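Local coordinates for L-arabinose ABC transporter, periplasmic L-arabinose-binding protein (Burkholderia thailandensis, PDB 4KZK), which binds beta-D-galactose in the cleft between its two lobes and, as a periplasmic protein, probably delivers L-arabinose and related sugars to an ABC transporter, at residues Gly94-Ala99 with Asp297-Met302; Lys118-Asp123 with Asp136-Gly141; Asp259-Gly264 with Gly282-Ile287. All coordinates share one frame; numbering follows the deposited sequence.

Overall arrangement
From the N terminus, the chain opens contact 1 with strand 94-98, passes through helix 105-114 and enters contact 2, which pairs strand 118-122 with strand 139-142 and closes a loop without helix or strand. Contact 3 follows in series, about 30 Å from contact 2 between centres and on the other side of the chain's centre: the beta-alpha-beta unit of strands 260-264 and 283-288 around helix 269-276. Helix 291-308 then returns to strand 94-98 and closes contact 1, whose long loop encloses the other two. Contacts 1 and 2 touch through neighbouring strands 94-98 and 118-122, whereas contact 3 lies in the other lobe of this periplasmic binding protein.

Contact 1. Residues Gly94-Ala99 with Asp297-Met302; sequences GVIICA and DTSVNM
In the lobe of this periplasmic binding protein that holds strands 94-98 and 118-122, helix 291-308 packs on one face of the parallel sheet, and Ile-96 of strand 94-98 meets Thr-298, Ser-299 and Met-302 on the helix. The two segments run roughly antiparallel, at 151° between their N-to-C directions, and their axes come within 9.3 Å. The helix covers strands 38-43 and 118-122 as well as strand 94-98.

Ile-96 carries the centre of the contact through its terminal methyl. CG1 lies anti to the carbonyl carbon and beside the backbone N (chi1 -62°), and the extended second torsion (chi2 161°) carries CD1 on to the helix. There Ile-96 CD1 lies 3.7 Å from Ser-299 CA and also touches Thr-298 O. Met-302 CB is 4.0 Å from Ile-96 CD1. The hydroxyls beside this methyl are turned to the helix's own backbone: Thr-298 OG1 bonds to His-294 O and Ser-299 OG to Gly-295 O. Polar atoms next to the isoleucine thus have partners within the helix, and the meeting with the strand is by van der Waals contact.

Toward Gly-94 the methionine takes over. The Met-302 chain bends at both chi2 and chi3, bringing sulfur and methyl over the strand backbone. Its side chain also touches Ile-39, Lys-118 and Met-120 of the adjacent strands. Met-302 SD rests 4.0 Å from Gly-94 CA, and Met-302 CE comes to 3.6 Å from Val-95 O.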
ATOM      1  N   GLY A  94      -2.868 -17.176 -17.170  1.00 19.37           N
ATOM      2  CA  GLY A  94      -2.044 -16.153 -16.552  1.00 18.11           C
ATOM      3  C   GLY A  94      -2.450 -15.871 -15.126  1.00 16.65           C
ATOM      4  O   GLY A  94      -3.572 -16.165 -14.738  1.00 16.58           O
ATOM      5  N   VAL A  95      -1.524 -15.279 -14.374  1.00 15.16           N
ATOM      6  CA  VAL A  95      -1.780 -14.866 -12.988  1.00 13.84           C
ATOM      7  C   VAL A  95      -1.061 -13.538 -12.695  1.00 13.00           C
ATOM      8  O   VAL A  95       0.131 -13.336 -13.036  1.00 13.11           O
ATOM      9  CB  VAL A  95      -1.333 -15.974 -11.987  1.00 13.55           C
ATOM     10  CG1 VAL A  95       0.118 -16.377 -12.213  1.00 13.87           C
ATOM     11  CG2 VAL A  95      -1.571 -15.559 -10.525  1.00 12.73           C
ATOM     12  N   ILE A  96      -1.801 -12.650 -12.037  1.00 12.27           N
ATOM     13  CA  ILE A  96      -1.273 -11.404 -11.485  1.00 11.58           C
ATOM     14  C   ILE A  96      -1.294 -11.580  -9.973  1.00 10.49           C
ATOM     15  O   ILE A  96      -2.296 -12.043  -9.428  1.00 10.70           O
ATOM     16  CB  ILE A  96      -2.143 -10.212 -11.913  1.00 11.99           C
ATOM     17  CG1 ILE A  96      -2.141 -10.044 -13.441  1.00 13.16           C
ATOM     18  CG2 ILE A  96      -1.692  -8.928 -11.240  1.00 11.50           C
ATOM     19  CD1 ILE A  96      -3.287  -9.227 -13.982  1.00 13.95           C
ATOM     20  N   ILE A  97      -0.186 -11.290  -9.317  1.00 10.02           N
ATOM     21  CA  ILE A  97      -0.088 -11.589  -7.886  1.00  9.09           C
ATOM     22  C   ILE A  97       0.580 -10.464  -7.097  1.00  8.72           C
ATOM     23  O   ILE A  97       1.565  -9.899  -7.547  1.00  8.85           O
ATOM     24  CB  ILE A  97       0.637 -12.937  -7.643  1.00  9.33           C
ATOM     25  CG1 ILE A  97       0.671 -13.300  -6.147  1.00  8.87           C
ATOM     26  CG2 ILE A  97       2.036 -12.954  -8.271  1.00  9.72           C
ATOM     27  CD1 ILE A  97       0.951 -14.757  -5.859  1.00  9.11           C
ATOM     28  N   CYS A  98       0.016 -10.164  -5.932  1.00  8.22           N
ATOM     29  CA  CYS A  98       0.712  -9.399  -4.903  1.00  8.02           C
ATOM     30  C   CYS A  98       1.004 -10.397  -3.800  1.00  7.92           C
ATOM     31  O   CYS A  98       0.119 -10.726  -3.018  1.00  7.50           O
ATOM     32  CB  CYS A  98      -0.106  -8.227  -4.359  1.00  7.87           C
ATOM     33  SG  CYS A  98       0.868  -7.296  -3.116  1.00  7.92           S
ATOM     34  N   ALA A  99       2.223 -10.911  -3.783  1.00  8.24           N
ATOM     35  CA  ALA A  99       2.583 -11.980  -2.874  1.00  8.44           C
ATOM     36  C   ALA A  99       2.717 -11.458  -1.448  1.00  8.57           C
ATOM     37  O   ALA A  99       3.034 -10.296  -1.228  1.00  8.69           O
ATOM     38  CB  ALA A  99       3.873 -12.640  -3.337  1.00  8.99           C
ATOM     39  N   ASP A 297      -5.684  -2.112 -15.739  1.00 17.64           N
ATOM     40  CA  ASP A 297      -4.593  -2.044 -16.741  1.00 18.54           C
ATOM     41  C   ASP A 297      -3.651  -3.238 -16.670  1.00 17.94           C
ATOM     42  O   ASP A 297      -3.160  -3.712 -17.694  1.00 18.62           O
ATOM     43  CB  ASP A 297      -3.774  -0.752 -16.646  1.00 19.34           C
ATOM     44  CG  ASP A 297      -4.545   0.459 -17.120  1.00 20.98           C
ATOM     45  OD1 ASP A 297      -5.753   0.326 -17.356  1.00 22.76           O
ATOM     46  OD2 ASP A 297      -3.922   1.525 -17.249  1.00 23.16           O
ATOM     47  N   THR A 298      -3.383  -3.728 -15.467  1.00 16.71           N
ATOM     48  CA  THR A 298      -2.588  -4.932 -15.336  1.00 16.50           C
ATOM     49  C   THR A 298      -3.307  -6.097 -16.017  1.00 17.07           C
ATOM     50  O   THR A 298      -2.683  -6.874 -16.749  1.00 17.33           O
ATOM     51  CB  THR A 298      -2.357  -5.299 -13.866  1.00 15.35           C
ATOM     52  OG1 THR A 298      -3.623  -5.344 -13.192  1.00 15.13           O
ATOM     53  CG2 THR A 298      -1.402  -4.294 -13.205  1.00 14.85           C
ATOM     54  N   SER A 299      -4.613  -6.219 -15.785  1.00 17.11           N
ATOM     55  CA  SER A 299      -5.376  -7.339 -16.330  1.00 17.77           C
ATOM     56  C   SER A 299      -5.409  -7.276 -17.861  1.00 18.99           C
ATOM     57  O   SER A 299      -5.320  -8.307 -18.535  1.00 19.77           O
ATOM     58  CB  SER A 299      -6.801  -7.369 -15.756  1.00 17.62           C
ATOM     59  OG  SER A 299      -6.822  -7.619 -14.355  1.00 17.01           O
ATOM     60  N   VAL A 300      -5.518  -6.070 -18.408  1.00 19.37           N
ATOM     61  CA  VAL A 300      -5.463  -5.910 -19.871  1.00 20.69           C
ATOM     62  C   VAL A 300      -4.074  -6.240 -20.424  1.00 21.20           C
ATOM     63  O   VAL A 300      -3.963  -6.918 -21.465  1.00 22.32           O
ATOM     64  CB  VAL A 300      -5.930  -4.502 -20.306  1.00 21.04           C
ATOM     65  CG1 VAL A 300      -5.625  -4.243 -21.779  1.00 22.32           C
ATOM     66  CG2 VAL A 300      -7.422  -4.361 -20.037  1.00 20.96           C
ATOM     67  N   ASN A 301      -3.027  -5.777 -19.747  1.00 20.82           N
ATOM     68  CA  ASN A 301      -1.667  -6.102 -20.140  1.00 21.01           C
ATOM     69  C   ASN A 301      -1.474  -7.615 -20.166  1.00 20.88           C
ATOM     70  O   ASN A 301      -0.933  -8.149 -21.139  1.00 21.39           O
ATOM     71  CB  ASN A 301      -0.642  -5.436 -19.212  1.00 20.64           C
ATOM     72  CG  ASN A 301      -0.541  -3.934 -19.427  1.00 20.95           C
ATOM     73  OD1 ASN A 301      -0.910  -3.402 -20.480  1.00 22.33           O
ATOM     74  ND2 ASN A 301      -0.009  -3.241 -18.433  1.00 20.22           N
ATOM     75  N   MET A 302      -1.952  -8.303 -19.131  1.00 19.81           N
ATOM     76  CA  MET A 302      -1.930  -9.771 -19.100  1.00 19.81           C
ATOM     77  C   MET A 302      -2.750 -10.393 -20.243  1.00 21.46           C
ATOM     78  O   MET A 302      -2.273 -11.283 -20.933  1.00 21.56           O
ATOM     79  CB  MET A 302      -2.424 -10.302 -17.740  1.00 18.39           C
ATOM     80  CG  MET A 302      -2.490 -11.825 -17.658  1.00 18.33           C
ATOM     81  SD  MET A 302      -0.888 -12.603 -17.936  1.00 17.83           S
ATOM     82  CE  MET A 302      -0.015 -12.224 -16.423  1.00 17.05           C
TER

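Contact 2. Residues Lys118-Asp123 with Asp136-Gly141; sequences KLMSVD and DVPHMG. With GAL (beta-D-galactopyranose), chain B.
Ser-121 pairs with His-139, and Val-122 with Met-140, across two neighbouring parallel strands of the sheet in one lobe of this periplasmic binding protein, their short axes 11° apart. From CB to NE2 the histidine meets first Ser-121 and then the backbone of Asp-123. His-139 CB lies 3.4 Å from Ser-121 OG; CG follows anti to the backbone N (chi1 -179°), at the same distance from that oxygen. ND1 takes part in the short hydrogen bond with Ser-121 OG, 2.7 Å long, in which either group may give the proton. CE1 then lies 3.6 Å from Asp-123 C, which meets the ring at its edge, and NE2 is near Asp-123 O.

The backbone ladder runs alongside: Ser-121 N gives a nearly straight bond to Pro-138 O (166° at the hydrogen), Met-140 N bonds to Ser-121 O, and Asp-123 N bonds to Met-140 O. Ahead of strand 139-142, Val-137 CG2 touches Leu-119 CD2, the Pro-138 ring crosses the Met-120 side chain at about a right angle, and a water donates to both Leu-119 O and Asp-136 O.

Beyond the last of these backbone bonds the chain enters the sugar pocket. Asp-123 OD1, also bonded to Trp-50 NE1 and His-294 ND1, accepts the hydroxyl of beta-D-galactopyranose, with GAL O6 at 2.6 Å from Asp-123 OD1.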
ATOM      1  N   LYS A 118       1.386 -17.291 -17.700  1.00 22.31           N
ATOM      2  CA  LYS A 118       2.210 -16.081 -17.692  1.00 21.44           C
ATOM      3  C   LYS A 118       2.058 -15.422 -16.335  1.00 19.06           C
ATOM      4  O   LYS A 118       0.987 -15.521 -15.739  1.00 18.77           O
ATOM      5  CB  LYS A 118       1.791 -15.135 -18.805  1.00 23.23           C
ATOM      6  CG  LYS A 118       2.226 -15.682 -20.153  1.00 25.55           C
ATOM      7  CD  LYS A 118       1.724 -14.895 -21.336  1.00 27.72           C
ATOM      8  CE  LYS A 118       2.445 -15.319 -22.606  1.00 29.76           C
ATOM      9  NZ  LYS A 118       2.119 -16.713 -22.997  1.00 31.33           N
ATOM     10  N   LEU A 119       3.140 -14.804 -15.865  1.00 17.58           N
ATOM     11  CA  LEU A 119       3.233 -14.273 -14.501  1.00 15.91           C
ATOM     12  C   LEU A 119       3.542 -12.773 -14.499  1.00 15.13           C
ATOM     13  O   LEU A 119       4.532 -12.337 -15.092  1.00 15.88           O
ATOM     14  CB  LEU A 119       4.328 -15.021 -13.729  1.00 15.58           C
ATOM     15  CG  LEU A 119       4.676 -14.488 -12.335  1.00 14.53           C
ATOM     16  CD1 LEU A 119       3.494 -14.585 -11.388  1.00 13.74           C
ATOM     17  CD2 LEU A 119       5.896 -15.189 -11.771  1.00 14.89           C
ATOM     18  N   MET A 120       2.710 -12.015 -13.775  1.00 14.14           N
ATOM     19  CA  MET A 120       2.866 -10.575 -13.566  1.00 13.60           C
ATOM     20  C   MET A 120       2.684 -10.276 -12.078  1.00 12.18           C
ATOM     21  O   MET A 120       1.919 -10.948 -11.416  1.00 11.73           O
ATOM     22  CB  MET A 120       1.793  -9.835 -14.353  1.00 14.39           C
ATOM     23  CG  MET A 120       1.804  -8.327 -14.203  1.00 14.47           C
ATOM     24  SD  MET A 120       0.570  -7.612 -15.290  1.00 16.37           S
ATOM     25  CE  MET A 120       1.283  -7.978 -16.889  1.00 17.95           C
ATOM     26  N   SER A 121       3.422  -9.295 -11.575  1.00 11.71           N
ATOM     27  CA  SER A 121       3.282  -8.860 -10.174  1.00 10.69           C
ATOM     28  C   SER A 121       2.641  -7.488 -10.095  1.00 10.55           C
ATOM     29  O   SER A 121       2.740  -6.661 -11.020  1.00 11.27           O
ATOM     30  CB  SER A 121       4.634  -8.857  -9.455  1.00 10.97           C
ATOM     31  OG  SER A 121       5.533  -8.028 -10.127  1.00 11.63           O
ATOM     32  N   VAL A 122       1.971  -7.249  -8.980  1.00  9.44           N
ATOM     33  CA  VAL A 122       1.363  -5.947  -8.706  1.00  8.98           C
ATOM     34  C   VAL A 122       1.670  -5.590  -7.254  1.00  8.46           C
ATOM     35  O   VAL A 122       1.656  -6.462  -6.371  1.00  7.92           O
ATOM     36  CB  VAL A 122      -0.150  -5.943  -9.056  1.00  9.02           C
ATOM     37  CG1 VAL A 122      -0.949  -6.869  -8.162  1.00  8.66           C
ATOM     38  CG2 VAL A 122      -0.703  -4.530  -9.056  1.00  9.13           C
ATOM     39  N   ASP A 123       1.957  -4.304  -7.046  1.00  8.38           N
ATOM     40  CA  ASP A 123       2.232  -3.668  -5.752  1.00  8.06           C
ATOM     41  C   ASP A 123       3.592  -4.008  -5.190  1.00  8.44           C
ATOM     42  O   ASP A 123       4.415  -3.129  -5.049  1.00  8.98           O
ATOM     43  CB  ASP A 123       1.120  -3.942  -4.742  1.00  7.66           C
ATOM     44  CG  ASP A 123      -0.229  -3.619  -5.312  1.00  7.69           C
ATOM     45  OD1 ASP A 123      -0.429  -2.438  -5.699  1.00  8.19           O
ATOM     46  OD2 ASP A 123      -1.073  -4.519  -5.444  1.00  7.98           O
ATOM     47  N   ASP A 136      12.334 -10.867 -15.370  1.00 30.09           N
ATOM     48  CA  ASP A 136      11.406 -11.399 -16.372  1.00 30.31           C
ATOM     49  C   ASP A 136       9.929 -11.286 -15.948  1.00 27.12           C
ATOM     50  O   ASP A 136       9.032 -11.782 -16.643  1.00 27.33           O
ATOM     51  CB  ASP A 136      11.742 -12.871 -16.642  1.00 32.83           C
ATOM     52  CG  ASP A 136      11.717 -13.714 -15.377  1.00 33.92           C
ATOM     53  OD1 ASP A 136      11.913 -13.132 -14.286  1.00 34.07           O
ATOM     54  OD2 ASP A 136      11.511 -14.951 -15.463  1.00 38.05           O
ATOM     55  N   VAL A 137       9.672 -10.636 -14.820  1.00 23.21           N
ATOM     56  CA  VAL A 137       8.301 -10.500 -14.343  1.00 20.73           C
ATOM     57  C   VAL A 137       7.868  -9.049 -14.474  1.00 19.10           C
ATOM     58  O   VAL A 137       8.418  -8.173 -13.801  1.00 19.67           O
ATOM     59  CB  VAL A 137       8.142 -10.968 -12.888  1.00 19.26           C
ATOM     60  CG1 VAL A 137       6.707 -10.763 -12.423  1.00 18.31           C
ATOM     61  CG2 VAL A 137       8.532 -12.440 -12.751  1.00 19.99           C
ATOM     62  N   PRO A 138       6.908  -8.786 -15.361  1.00 18.15           N
ATOM     63  CA  PRO A 138       6.429  -7.408 -15.474  1.00 17.25           C
ATOM     64  C   PRO A 138       5.736  -7.020 -14.182  1.00 15.20           C
ATOM     65  O   PRO A 138       5.040  -7.848 -13.591  1.00 14.58           O
ATOM     66  CB  PRO A 138       5.426  -7.477 -16.625  1.00 18.14           C
ATOM     67  CG  PRO A 138       4.990  -8.903 -16.632  1.00 18.40           C
ATOM     68  CD  PRO A 138       6.199  -9.685 -16.285  1.00 18.51           C
ATOM     69  N   HIS A 139       5.956  -5.779 -13.771  1.00 14.36           N
ATOM     70  CA  HIS A 139       5.505  -5.291 -12.474  1.00 13.17           C
ATOM     71  C   HIS A 139       4.800  -3.948 -12.582  1.00 13.16           C
ATOM     72  O   HIS A 139       5.198  -3.095 -13.367  1.00 14.16           O
ATOM     73  CB  HIS A 139       6.697  -5.150 -11.544  1.00 13.31           C
ATOM     74  CG  HIS A 139       6.320  -4.671 -10.183  1.00 12.31           C
ATOM     75  ND1 HIS A 139       5.614  -5.453  -9.292  1.00 11.43           N
ATOM     76  CD2 HIS A 139       6.522  -3.483  -9.567  1.00 12.39           C
ATOM     77  CE1 HIS A 139       5.373  -4.755  -8.200  1.00 10.90           C
ATOM     78  NE2 HIS A 139       5.930  -3.570  -8.330  1.00 11.49           N
ATOM     79  N   MET A 140       3.762  -3.758 -11.787  1.00 12.28           N
ATOM     80  CA  MET A 140       3.179  -2.438 -11.600  1.00 12.27           C
ATOM     81  C   MET A 140       3.091  -2.150 -10.126  1.00 11.21           C
ATOM     82  O   MET A 140       2.559  -2.972  -9.370  1.00 10.78           O
ATOM     83  CB  MET A 140       1.796  -2.325 -12.221  1.00 12.67           C
ATOM     84  CG  MET A 140       1.234  -0.918 -12.110  1.00 13.15           C
ATOM     85  SD  MET A 140      -0.434  -0.658 -12.751  1.00 14.22           S
ATOM     86  CE  MET A 140      -0.195  -1.000 -14.496  1.00 15.48           C
ATOM     87  N   GLY A 141       3.653  -1.020  -9.707  1.00 11.15           N
ATOM     88  CA  GLY A 141       3.535  -0.576  -8.321  1.00 10.48           C
ATOM     89  C   GLY A 141       3.478   0.920  -8.276  1.00 10.71           C
ATOM     90  O   GLY A 141       3.324   1.564  -9.317  1.00 11.24           O
TER
HETATM   91  C1  GAL B 600       0.924  -2.757  -0.932  1.00  7.50           C
HETATM   92  C2  GAL B 600       0.097  -2.421   0.307  1.00  7.29           C
HETATM   93  C3  GAL B 600      -1.281  -1.927  -0.154  1.00  6.83           C
HETATM   94  C4  GAL B 600      -1.114  -0.780  -1.146  1.00  6.84           C
HETATM   95  C5  GAL B 600      -0.253  -1.249  -2.306  1.00  7.21           C
HETATM   96  C6  GAL B 600       0.005  -0.129  -3.305  1.00  7.36           C
HETATM   97  O1  GAL B 600       2.225  -3.092  -0.488  1.00  7.68           O
HETATM   98  O2  GAL B 600      -0.026  -3.589   1.085  1.00  7.86           O
HETATM   99  O3  GAL B 600      -2.091  -1.529   0.960  1.00  6.75           O
HETATM  100  O4  GAL B 600      -0.571   0.355  -0.517  1.00  6.31           O
HETATM  101  O5  GAL B 600       1.015  -1.632  -1.792  1.00  7.66           O
HETATM  102  O6  GAL B 600       0.814  -0.586  -4.376  1.00  7.64           O
HETATM  103  O   HOH W   1       7.014 -13.465 -15.937  1.00 22.14           O

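Contact 3. Residues Asp259-Gly264 with Gly282-Ile287; sequences DMIAVG and GFFGSI
Ala-262 O accepts two backbone N-H groups from strand 283-288: Phe-284 N at 2.8 Å and, weakly, Gly-285 N at 3.5 Å. This double grip marks a beta bulge, where the pairing of the parallel strands of a beta-alpha-beta unit shifts by one residue: Ala-262 faces Phe-283, yet Val-263 faces Gly-285. Around it Ala-262 N bonds to Gly-282 O at 2.9 Å and Gly-264 N to Gly-285 O; further on, Ile-287 N reaches Gly-264 O from above the carbonyl plane, 43° out of it.

Phe-284, the extra residue, has CG anti to the backbone N (chi1 168°). Its side chain lies beside those of Ile-261 and Val-263, all pointing the same way: Phe-284 CB touches Ile-261 CG2, while Val-263 CG2 meets the ring edge at Phe-284 CD2, 4.0 Å away. Helix 144-161 touches these three side chains. Phe-283 turns to the opposite face, with CZ 4.1 Å from Gly-264 N.

Ser-286 OG lies 3.6 Å from Gly-264 C and bonds to Asp-240 OD1. One carbonyl, Ala-262 O, thus serves two successive N-H groups, the second weakly, and absorbs the inserted residue while regular bonding resumes at Gly-264.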
ATOM      1  N   ASP A 259      -3.603  16.847  18.605  1.00 18.97           N
ATOM      2  CA  ASP A 259      -2.193  16.605  18.882  1.00 18.76           C
ATOM      3  C   ASP A 259      -1.576  15.573  17.961  1.00 16.53           C
ATOM      4  O   ASP A 259      -0.414  15.234  18.130  1.00 15.78           O
ATOM      5  CB  ASP A 259      -2.021  16.182  20.345  1.00 20.37           C
ATOM      6  CG  ASP A 259      -2.375  17.294  21.311  1.00 22.64           C
ATOM      7  OD1 ASP A 259      -2.138  18.482  20.988  1.00 24.12           O
ATOM      8  OD2 ASP A 259      -2.917  16.971  22.376  1.00 25.14           O
ATOM      9  N   MET A 260      -2.336  15.125  16.957  1.00 14.74           N
ATOM     10  CA  MET A 260      -1.862  14.089  16.015  1.00 13.52           C
ATOM     11  C   MET A 260      -2.204  14.455  14.577  1.00 12.25           C
ATOM     12  O   MET A 260      -3.361  14.705  14.274  1.00 12.44           O
ATOM     13  CB  MET A 260      -2.493  12.727  16.340  1.00 13.77           C
ATOM     14  CG  MET A 260      -2.290  11.642  15.264  1.00 13.39           C
ATOM     15  SD  MET A 260      -0.576  11.117  15.024  1.00 13.76           S
ATOM     16  CE  MET A 260      -0.217  10.148  16.483  1.00 14.32           C
ATOM     17  N   ILE A 261      -1.204  14.475  13.699  1.00 11.05           N
ATOM     18  CA  ILE A 261      -1.454  14.578  12.248  1.00 10.34           C
ATOM     19  C   ILE A 261      -0.884  13.335  11.578  1.00  9.69           C
ATOM     20  O   ILE A 261       0.331  13.163  11.515  1.00  9.46           O
ATOM     21  CB  ILE A 261      -0.825  15.844  11.637  1.00 10.66           C
ATOM     22  CG1 ILE A 261      -1.389  17.086  12.321  1.00 11.16           C
ATOM     23  CG2 ILE A 261      -1.068  15.888  10.140  1.00 10.53           C
ATOM     24  CD1 ILE A 261      -0.615  18.335  11.989  1.00 11.60           C
ATOM     25  N   ALA A 262      -1.767  12.479  11.086  1.00  9.09           N
ATOM     26  CA  ALA A 262      -1.377  11.238  10.450  1.00  8.44           C
ATOM     27  C   ALA A 262      -1.882  11.218   9.027  1.00  8.14           C
ATOM     28  O   ALA A 262      -3.022  11.583   8.778  1.00  8.35           O
ATOM     29  CB  ALA A 262      -1.945  10.058  11.231  1.00  8.47           C
ATOM     30  N   VAL A 263      -1.028  10.781   8.100  1.00  7.81           N
ATOM     31  CA  VAL A 263      -1.406  10.719   6.682  1.00  7.72           C
ATOM     32  C   VAL A 263      -1.015   9.353   6.149  1.00  7.54           C
ATOM     33  O   VAL A 263       0.130   8.915   6.316  1.00  7.61           O
ATOM     34  CB  VAL A 263      -0.734  11.853   5.864  1.00  7.98           C
ATOM     35  CG1 VAL A 263      -0.940  11.671   4.361  1.00  7.94           C
ATOM     36  CG2 VAL A 263      -1.244  13.199   6.321  1.00  8.38           C
ATOM     37  N   GLY A 264      -1.973   8.681   5.535  1.00  7.26           N
ATOM     38  CA  GLY A 264      -1.768   7.367   4.968  1.00  7.04           C
ATOM     39  C   GLY A 264      -1.485   7.356   3.488  1.00  6.96           C
ATOM     40  O   GLY A 264      -1.238   8.405   2.883  1.00  7.06           O
ATOM     41  N   GLY A 282      -7.414  11.885  14.234  1.00 11.51           N
ATOM     42  CA  GLY A 282      -6.044  12.215  13.872  1.00 10.77           C
ATOM     43  C   GLY A 282      -5.590  11.715  12.517  1.00  9.94           C
ATOM     44  O   GLY A 282      -4.516  12.095  12.067  1.00  9.77           O
ATOM     45  N   PHE A 283      -6.394  10.866  11.864  1.00  9.57           N
ATOM     46  CA  PHE A 283      -6.162  10.503  10.477  1.00  9.06           C
ATOM     47  C   PHE A 283      -6.637  11.680   9.611  1.00  9.16           C
ATOM     48  O   PHE A 283      -7.843  11.849   9.368  1.00  9.50           O
ATOM     49  CB  PHE A 283      -6.907   9.231  10.142  1.00  8.92           C
ATOM     50  CG  PHE A 283      -6.521   8.639   8.823  1.00  8.60           C
ATOM     51  CD1 PHE A 283      -7.066   9.113   7.650  1.00  8.76           C
ATOM     52  CD2 PHE A 283      -5.581   7.618   8.760  1.00  8.40           C
ATOM     53  CE1 PHE A 283      -6.714   8.563   6.439  1.00  8.44           C
ATOM     54  CE2 PHE A 283      -5.223   7.063   7.543  1.00  8.15           C
ATOM     55  CZ  PHE A 283      -5.779   7.553   6.380  1.00  8.38           C
ATOM     56  N   PHE A 284      -5.663  12.478   9.172  1.00  9.10           N
ATOM     57  CA  PHE A 284      -5.916  13.764   8.550  1.00  9.38           C
ATOM     58  C   PHE A 284      -6.090  13.628   7.041  1.00  8.81           C
ATOM     59  O   PHE A 284      -6.890  14.308   6.416  1.00  9.14           O
ATOM     60  CB  PHE A 284      -4.755  14.700   8.860  1.00  9.66           C
ATOM     61  CG  PHE A 284      -4.779  15.948   8.052  1.00 10.27           C
ATOM     62  CD1 PHE A 284      -5.706  16.922   8.303  1.00 10.80           C
ATOM     63  CD2 PHE A 284      -3.888  16.122   7.006  1.00 10.16           C
ATOM     64  CE1 PHE A 284      -5.743  18.068   7.524  1.00 11.26           C
ATOM     65  CE2 PHE A 284      -3.934  17.249   6.214  1.00 10.78           C
ATOM     66  CZ  PHE A 284      -4.857  18.229   6.481  1.00 11.25           C
ATOM     67  N   GLY A 285      -5.308  12.758   6.431  1.00  8.42           N
ATOM     68  CA  GLY A 285      -5.346  12.653   4.977  1.00  8.31           C
ATOM     69  C   GLY A 285      -4.729  11.366   4.491  1.00  7.90           C
ATOM     70  O   GLY A 285      -4.228  10.570   5.285  1.00  7.58           O
ATOM     71  N   SER A 286      -4.760  11.172   3.167  1.00  7.94           N
ATOM     72  CA  SER A 286      -4.166   9.991   2.551  1.00  7.77           C
ATOM     73  C   SER A 286      -3.724  10.306   1.149  1.00  8.05           C
ATOM     74  O   SER A 286      -4.330  11.156   0.494  1.00  8.43           O
ATOM     75  CB  SER A 286      -5.205   8.866   2.522  1.00  7.72           C
ATOM     76  OG  SER A 286      -4.703   7.688   1.941  1.00  7.87           O
ATOM     77  N   ILE A 287      -2.694   9.625   0.655  1.00  7.88           N
ATOM     78  CA  ILE A 287      -2.346   9.785  -0.760  1.00  8.30           C
ATOM     79  C   ILE A 287      -3.179   8.791  -1.558  1.00  8.33           C
ATOM     80  O   ILE A 287      -2.992   7.556  -1.444  1.00  8.37           O
ATOM     81  CB  ILE A 287      -0.838   9.591  -1.042  1.00  8.60           C
ATOM     82  CG1 ILE A 287       0.032  10.465  -0.137  1.00  8.72           C
ATOM     83  CG2 ILE A 287      -0.558   9.833  -2.524  1.00  8.98           C
ATOM     84  CD1 ILE A 287      -0.280  11.945  -0.220  1.00  9.17           C
TER